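Local coordinates for protein aminotransferase class-III (PDB 5GHG) that probably transfers amino groups between amines and keto compounds as a class-III omega-transaminase, using a pyridoxal-phosphate-type cofactor, at residues 42-45 / 46-50; 435-438 / 439-443. The protein carries 1 engineered substitution. One frame throughout, in Å; residues are numbered along the deposited sequence.

Contact 1 of 2, residues 42-45 / 46-50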
loop_
_atom_site.group_PDB
_atom_site.type_symbol
_atom_site.label_atom_id
_atom_site.label_comp_id
_atom_site.label_asym_id
_atom_site.label_seq_id
_atom_site.Cartn_x
_atom_site.Cartn_y
_atom_site.Cartn_z
ATOM N N VAL B 42 -22.225 11.445 -7.194
ATOM C CA VAL B 42 -21.057 11.893 -7.912
ATOM C C VAL B 42 -21.513 12.358 -9.285
ATOM O O VAL B 42 -22.583 11.985 -9.774
ATOM C CB VAL B 42 -19.963 10.806 -8.056
ATOM C CG1 VAL B 42 -19.386 10.432 -6.695
ATOM C CG2 VAL B 42 -20.492 9.587 -8.753
ATOM N N GLU B 43 -20.679 13.173 -9.908
ATOM C CA GLU B 43 -20.970 13.766 -11.206
ATOM C C GLU B 43 -19.759 13.533 -12.110
ATOM O O GLU B 43 -18.629 13.798 -11.703
ATOM C CB GLU B 43 -21.286 15.238 -11.025
ATOM C CG GLU B 43 -21.375 16.066 -12.263
ATOM C CD GLU B 43 -21.609 17.544 -11.925
ATOM O OE1 GLU B 43 -22.445 17.822 -11.027
ATOM O OE2 GLU B 43 -20.928 18.398 -12.527
ATOM N N ASP B 44 -19.992 13.013 -13.310
ATOM C CA ASP B 44 -18.889 12.805 -14.229
ATOM C C ASP B 44 -18.562 14.102 -14.966
ATOM O O ASP B 44 -19.265 15.113 -14.836
ATOM C CB ASP B 44 -19.197 11.666 -15.205
ATOM C CG ASP B 44 -20.367 11.962 -16.145
ATOM O OD1 ASP B 44 -20.654 13.147 -16.432
ATOM O OD2 ASP B 44 -21.003 10.990 -16.615
ATOM N N VAL B 45 -17.471 14.077 -15.741
ATOM C CA VAL B 45 -17.004 15.311 -16.379
ATOM C C VAL B 45 -17.985 15.815 -17.436
ATOM O O VAL B 45 -17.885 16.967 -17.867
ATOM C CB VAL B 45 -15.622 15.137 -17.022
ATOM C CG1 VAL B 45 -14.566 14.831 -15.978
ATOM C CG2 VAL B 45 -15.676 14.064 -18.111
ATOM N N SER B 46 -18.921 14.986 -17.874
ATOM C CA SER B 46 -19.954 15.451 -18.788
ATOM C C SER B 46 -21.146 16.058 -18.067
ATOM O O SER B 46 -22.061 16.545 -18.717
ATOM C CB SER B 46 -20.420 14.304 -19.699
ATOM O OG SER B 46 -21.467 13.569 -19.070
ATOM N N GLY B 47 -21.150 16.042 -16.741
ATOM C CA GLY B 47 -22.215 16.638 -15.959
ATOM C C GLY B 47 -23.284 15.680 -15.489
ATOM O O GLY B 47 -24.171 16.093 -14.734
ATOM N N LYS B 48 -23.251 14.423 -15.918
ATOM C CA LYS B 48 -24.263 13.467 -15.474
ATOM C C LYS B 48 -24.052 13.125 -14.006
ATOM O O LYS B 48 -22.912 12.908 -13.569
ATOM C CB LYS B 48 -24.211 12.204 -16.317
ATOM C CG LYS B 48 -24.703 12.378 -17.751
ATOM C CD LYS B 48 -24.580 11.049 -18.513
ATOM C CE LYS B 48 -24.886 9.833 -17.611
ATOM N NZ LYS B 48 -26.314 9.738 -17.159
ATOM N N ARG B 49 -25.151 13.061 -13.250
ATOM C CA ARG B 49 -25.111 12.733 -11.827
ATOM C C ARG B 49 -25.616 11.319 -11.565
ATOM O O ARG B 49 -26.507 10.818 -12.251
ATOM C CB ARG B 49 -25.919 13.740 -11.013
ATOM C CG ARG B 49 -25.248 15.113 -10.979
ATOM C CD ARG B 49 -26.188 16.194 -10.461
ATOM N NE ARG B 49 -26.584 15.965 -9.074
ATOM C CZ ARG B 49 -25.840 16.279 -8.020
ATOM N NH1 ARG B 49 -26.299 16.056 -6.794
ATOM N NH2 ARG B 49 -24.641 16.799 -8.185
ATOM N N TYR B 50 -25.028 10.671 -10.560
ATOM C CA TYR B 50 -25.356 9.296 -10.202
ATOM C C TYR B 50 -25.436 9.150 -8.696
ATOM O O TYR B 50 -24.654 9.771 -7.965
ATOM C CB TYR B 50 -24.284 8.310 -10.678
ATOM C CG TYR B 50 -23.856 8.460 -12.112
ATOM C CD1 TYR B 50 -22.923 9.429 -12.481
ATOM C CD2 TYR B 50 -24.378 7.630 -13.094
ATOM C CE1 TYR B 50 -22.518 9.563 -13.800
ATOM C CE2 TYR B 50 -23.983 7.757 -14.417
ATOM C CZ TYR B 50 -23.048 8.720 -14.759
ATOM O OH TYR B 50 -22.652 8.847 -16.056
#

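Contact 2 of 2, residues 435-438 / 439-443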
loop_
_atom_site.group_PDB
_atom_site.type_symbol
_atom_site.label_atom_id
_atom_site.label_comp_id
_atom_site.label_asym_id
_atom_site.label_seq_id
_atom_site.Cartn_x
_atom_site.Cartn_y
_atom_site.Cartn_z
ATOM N N GLN B 435 -33.939 8.312 -0.669
ATOM C CA GLN B 435 -32.874 7.954 -1.602
ATOM C C GLN B 435 -32.760 6.439 -1.750
ATOM O O GLN B 435 -32.481 5.939 -2.842
ATOM C CB GLN B 435 -31.563 8.577 -1.129
ATOM C CG GLN B 435 -31.537 10.086 -1.269
ATOM C CD GLN B 435 -30.393 10.759 -0.509
ATOM O OE1 GLN B 435 -29.993 10.314 0.565
ATOM N NE2 GLN B 435 -29.863 11.841 -1.072
ATOM N N VAL B 436 -32.955 5.697 -0.656
ATOM C CA VAL B 436 -33.003 4.249 -0.759
ATOM C C VAL B 436 -34.133 3.827 -1.690
ATOM O O VAL B 436 -33.975 2.920 -2.514
ATOM C CB VAL B 436 -33.189 3.612 0.636
ATOM C CG1 VAL B 436 -33.575 2.141 0.495
ATOM C CG2 VAL B 436 -31.919 3.770 1.466
ATOM N N ASP B 437 -35.292 4.485 -1.554
ATOM C CA ASP B 437 -36.433 4.189 -2.403
ATOM C C ASP B 437 -36.114 4.450 -3.873
ATOM O O ASP B 437 -36.435 3.634 -4.743
ATOM C CB ASP B 437 -37.633 5.031 -1.956
ATOM C CG ASP B 437 -38.845 4.818 -2.832
ATOM O OD1 ASP B 437 -39.206 3.647 -3.058
ATOM O OD2 ASP B 437 -39.417 5.816 -3.302
ATOM N N THR B 438 -35.492 5.589 -4.164
ATOM C CA THR B 438 -35.092 5.897 -5.531
ATOM C C THR B 438 -34.134 4.843 -6.091
ATOM O O THR B 438 -34.282 4.402 -7.229
ATOM C CB THR B 438 -34.433 7.286 -5.568
ATOM O OG1 THR B 438 -35.390 8.242 -5.128
ATOM C CG2 THR B 438 -33.977 7.650 -6.964
ATOM N N MET B 439 -33.157 4.419 -5.291
ATOM C CA MET B 439 -32.167 3.442 -5.743
ATOM C C MET B 439 -32.820 2.098 -6.086
ATOM O O MET B 439 -32.545 1.507 -7.136
ATOM C CB MET B 439 -31.092 3.284 -4.656
ATOM C CG MET B 439 -29.970 2.302 -4.932
ATOM S SD MET B 439 -28.956 2.178 -3.412
ATOM C CE MET B 439 -29.029 3.860 -2.897
ATOM N N VAL B 440 -33.695 1.608 -5.210
ATOM C CA VAL B 440 -34.301 0.301 -5.440
ATOM C C VAL B 440 -35.309 0.361 -6.589
ATOM O O VAL B 440 -35.434 -0.590 -7.361
ATOM C CB VAL B 440 -34.933 -0.247 -4.158
ATOM C CG1 VAL B 440 -35.695 -1.529 -4.459
ATOM C CG2 VAL B 440 -33.846 -0.509 -3.098
ATOM N N SER B 441 -36.035 1.472 -6.723
ATOM C CA SER B 441 -36.913 1.614 -7.876
ATOM C C SER B 441 -36.122 1.609 -9.186
ATOM O O SER B 441 -36.616 1.107 -10.203
ATOM C CB SER B 441 -37.757 2.884 -7.769
ATOM O OG SER B 441 -38.605 2.818 -6.646
ATOM N N ALA B 442 -34.911 2.150 -9.188
ATOM C CA ALA B 442 -34.091 2.087 -10.397
ATOM C C ALA B 442 -33.672 0.646 -10.706
ATOM O O ALA B 442 -33.593 0.245 -11.876
ATOM C CB ALA B 442 -32.860 2.974 -10.269
ATOM N N LEU B 443 -33.384 -0.137 -9.669
ATOM C CA LEU B 443 -33.076 -1.537 -9.891
ATOM C C LEU B 443 -34.285 -2.287 -10.443
ATOM O O LEU B 443 -34.160 -3.072 -11.383
ATOM C CB LEU B 443 -32.583 -2.187 -8.608
ATOM C CG LEU B 443 -32.354 -3.693 -8.689
ATOM C CD1 LEU B 443 -31.273 -4.036 -9.728
ATOM C CD2 LEU B 443 -32.017 -4.246 -7.319
HETATM O O HOH W 1 -39.323 5.521 -6.264
#

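Contact 1 of 2, residues 42-45 / 46-50
Val42 and Tyr50 face each other as an antiparallel hydrogen-bonded pair, Glu43 and Arg49 as the next, non-hydrogen-bonded one, and the chain reverses through a type I turn from Asp44 to Gly47. This is a 3:5 beta hairpin of the type I turn plus G1 bulge kind: Asp44 N donates to Lys48 O, while the return bond comes from Gly47 N, 2.8 Å from Asp44 O. Gly47 has the positive phi (97°) of the bulge position, where a CB would press on the preceding carbonyl oxygen.

Asp44 shows how one carboxylate can organise such a turn. Its CG sits between its own N and carbonyl carbon (chi1 65°), which swings the carboxylate over the loop. Asp44 OD1 then receives Ser46 OG on its syn side at 2.8 Å and, from the opposite face of the carboxylate plane, Lys48 N at 2.9 Å; Ser46 N adds a weak third bond. Asp44 OD2 lies at the edge of the Tyr50 ring, 3.5 Å from Tyr50 CE1, with the carboxylate and ring planes 69° apart; Tyr50 OH also bonds to Asp44 OD2, although the position of the hydroxyl is less certain.

Val42 and Tyr50 lie on one face of the hairpin and pack onto Ile415 of the neighbouring strand, and Val42 also meets Tyr83 of the second subunit. Glu43 and Arg49 occupy the other face. Arg49 makes a salt bridge through NH1 to Asp38, whereas Glu43 OE1 lies in the guanidinium plane at its edge, a long salt bridge of 3.7 Å from Arg49 NH2.

Contact 2 of 2, residues 435-438 / 439-443
With OG anti to its carbonyl carbon (chi1 -63°), Ser441 turns its hydroxyl back along the helix to Asp437, whose own CG is anti to the backbone N (chi1 178°) and carries the carboxylate to the same side. Ser441 OG donates to Asp437 O at 3.0 Å, from above the carbonyl plane, and Ser441 N reaches the same oxygen from the other face of that plane, so two donors from one residue grip a single carbonyl. A water spans the side chains, giving one hydrogen to Asp437 OD2 and the other to Ser441 OG, which lies 2.8 Å away.

Helix 433-455 thus illustrates i to i+4 pairing, in which the serine hydroxyl supplements the regular backbone bond. Helix 347-363 serves the same cluster: Arg361 forms a salt bridge with Asp437 OD1 and hydrogen-bonds to Ser441 OG. With an alanine in place of Ser441, Asp437 O is likely to lose one of its two donors, and the water and Arg361 NH2 the hydroxyl they both use.

Another side of the helix is apolar. Val436 CG1 and Val440 CG2 lie 4.5 Å apart; Val436 packs on Tyr357 and Met358 of helix 347-363, and Met439 on Phe425 and Ile51.

In the fold
Contact 1 and contact 2 show two local ways of supplementing backbone bonding within one region of the fold. Their centres are 18 Å apart and their nearest atoms about 8 Å, yet strand 49-52, which contact 1 enters, runs on to Ile51, where Thr438 and Met439 of contact 2 pack; Gln435 also hydrogen-bonds to Tyr41 of strand 41-44. In contact 1 a side-chain carboxylate accepts from a turn whose tip is exposed, with burial on the face of Val42 and Tyr50 and at Asp44, while Glu43 and Arg49 are at least partly exposed. In contact 2 a side-chain hydroxyl donates to a helix carbonyl, and the polar cluster lies partly exposed beside the buried Val436, Met439 and Val440.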